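PDB 6TZ0: RNA-dependent RNA Polymerase from Bombyx mori cytoplasmic polyhedrosis virus, which catalyses RNA-directed RNA synthesis, transcribing the viral double-stranded RNA genome into plus strands, and probably makes the complementary minus strands after core assembly. Local coordinates for residues K1038-Y1042 and S1043-Y1047. Numbering follows the deposited sequence.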
loop_
_atom_site.group_PDB
_atom_site.type_symbol
_atom_site.label_atom_id
_atom_site.label_comp_id
_atom_site.label_asym_id
_atom_site.label_seq_id
_atom_site.Cartn_x
_atom_site.Cartn_y
_atom_site.Cartn_z
ATOM N N LYS A 1038 -25.163 -7.062 35.858
ATOM C CA LYS A 1038 -25.636 -5.846 36.489
ATOM C C LYS A 1038 -24.761 -4.655 36.138
ATOM O O LYS A 1038 -25.241 -3.519 36.156
ATOM C CB LYS A 1038 -25.707 -6.057 38.003
ATOM C CG LYS A 1038 -26.613 -5.099 38.755
ATOM C CD LYS A 1038 -25.867 -3.958 39.391
ATOM C CE LYS A 1038 -26.799 -3.156 40.274
ATOM N NZ LYS A 1038 -27.867 -2.492 39.481
ATOM N N HIS A 1039 -23.499 -4.892 35.785
ATOM C CA HIS A 1039 -22.608 -3.786 35.481
ATOM C C HIS A 1039 -22.790 -3.262 34.067
ATOM O O HIS A 1039 -22.350 -2.149 33.776
ATOM C CB HIS A 1039 -21.149 -4.195 35.688
ATOM C CG HIS A 1039 -20.864 -4.745 37.048
ATOM N ND1 HIS A 1039 -21.120 -4.040 38.201
ATOM C CD2 HIS A 1039 -20.279 -5.903 37.437
ATOM C CE1 HIS A 1039 -20.757 -4.759 39.245
ATOM N NE2 HIS A 1039 -20.240 -5.893 38.810
ATOM N N THR A 1040 -23.434 -4.032 33.193
ATOM C CA THR A 1040 -23.691 -3.624 31.822
ATOM C C THR A 1040 -25.139 -3.220 31.588
ATOM O O THR A 1040 -25.494 -2.868 30.462
ATOM C CB THR A 1040 -23.316 -4.750 30.859
ATOM O OG1 THR A 1040 -24.134 -5.893 31.121
ATOM C CG2 THR A 1040 -21.869 -5.133 31.038
ATOM N N SER A 1041 -25.981 -3.264 32.619
ATOM C CA SER A 1041 -27.361 -2.824 32.490
ATOM C C SER A 1041 -27.487 -1.308 32.449
ATOM O O SER A 1041 -28.535 -0.792 32.049
ATOM C CB SER A 1041 -28.190 -3.384 33.638
ATOM O OG SER A 1041 -27.737 -2.870 34.873
ATOM N N TYR A 1042 -26.454 -0.594 32.867
ATOM C CA TYR A 1042 -26.360 0.846 32.706
ATOM C C TYR A 1042 -25.379 1.107 31.576
ATOM O O TYR A 1042 -24.255 0.589 31.620
ATOM C CB TYR A 1042 -25.829 1.502 33.978
ATOM C CG TYR A 1042 -26.578 1.187 35.247
ATOM C CD1 TYR A 1042 -27.732 1.873 35.588
ATOM C CD2 TYR A 1042 -26.112 0.209 36.120
ATOM C CE1 TYR A 1042 -28.406 1.592 36.755
ATOM C CE2 TYR A 1042 -26.779 -0.082 37.288
ATOM C CZ TYR A 1042 -27.926 0.612 37.599
ATOM O OH TYR A 1042 -28.595 0.324 38.763
ATOM N N SER A 1043 -25.799 1.899 30.577
ATOM C CA SER A 1043 -24.936 2.367 29.487
ATOM C C SER A 1043 -24.298 1.234 28.698
ATOM O O SER A 1043 -23.125 0.926 28.924
ATOM C CB SER A 1043 -23.847 3.318 29.993
ATOM O OG SER A 1043 -24.399 4.553 30.398
ATOM N N ASN A 1044 -25.103 0.553 27.879
ATOM C CA ASN A 1044 -24.681 -0.617 27.113
ATOM C C ASN A 1044 -23.408 -0.388 26.308
ATOM O O ASN A 1044 -23.180 0.691 25.768
ATOM C CB ASN A 1044 -25.803 -1.055 26.173
ATOM C CG ASN A 1044 -26.286 0.047 25.257
ATOM O OD1 ASN A 1044 -25.894 1.195 25.380
ATOM N ND2 ASN A 1044 -27.107 -0.317 24.285
ATOM N N LEU A 1045 -22.562 -1.408 26.261
ATOM C CA LEU A 1045 -21.252 -1.286 25.649
ATOM C C LEU A 1045 -21.236 -1.681 24.179
ATOM O O LEU A 1045 -20.155 -1.844 23.605
ATOM C CB LEU A 1045 -20.233 -2.077 26.471
ATOM C CG LEU A 1045 -20.505 -3.502 26.943
ATOM C CD1 LEU A 1045 -20.086 -4.519 25.937
ATOM C CD2 LEU A 1045 -19.775 -3.737 28.240
ATOM N N ALA A 1046 -22.408 -1.813 23.561
ATOM C CA ALA A 1046 -22.565 -1.887 22.116
ATOM C C ALA A 1046 -23.981 -1.446 21.791
ATOM O O ALA A 1046 -24.848 -1.411 22.668
ATOM C CB ALA A 1046 -22.292 -3.290 21.572
ATOM N N TYR A 1047 -24.219 -1.100 20.521
ATOM C CA TYR A 1047 -25.561 -0.667 20.142
ATOM C C TYR A 1047 -26.567 -1.809 20.145
ATOM O O TYR A 1047 -27.767 -1.548 20.258
ATOM C CB TYR A 1047 -25.575 0.011 18.771
ATOM C CG TYR A 1047 -25.010 1.405 18.742
ATOM C CD1 TYR A 1047 -25.685 2.450 19.342
ATOM C CD2 TYR A 1047 -23.835 1.686 18.064
ATOM C CE1 TYR A 1047 -25.185 3.722 19.315
ATOM C CE2 TYR A 1047 -23.328 2.959 18.030
ATOM C CZ TYR A 1047 -24.007 3.973 18.656
ATOM O OH TYR A 1047 -23.513 5.252 18.620
#
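T1040 and L1045 touch by methyl groups, CG2 of the threonine lying 3.8 Å from CD2 of the leucine, between strand 1029-1030 and helix 1054-1062. H1039 and T1040 are the central pair of a type I beta turn over K1038-S1041, whose end CA atoms, of K1038 and S1041, stand 5.3 Å apart; the chain from T1040 to L1045 is the loop continuing from it. This doubles back enough to bring CA of T1040 within 5.7 Å of CA of N1044. S1043 helps set the bend: its phi is positive (58°), whereas its neighbours keep negative values. No hydrogen bond links 1038-1042 to 1043-1047; beyond the methyl contact, the backbone simply folds past itself.

With CG between its own N and carbonyl carbon (chi1 47°), L1045 is turned so that CD2 meets the threonine methyl, and the side chain also rests on W272, T731 and F1150. T1040 is anchored at its other branch, with OG1 bonded to H1036 O and weakly to W1056 NE1.

Further out, the loop ties the C-terminal part of the polymerase to strands 266-272 and 278-285 in the N-terminal family region. S1043 OG bonds to T268 O, while H1039 ND1 pairs with ND1 of H281, whose ring also meets that of Y1042. K1038 NZ donates to Y1042 OH at 3.0 Å. Beside it, S1041 OG donates back to K1038 O at 2.9 Å, approaching from above the carbonyl plane, 39° out of it.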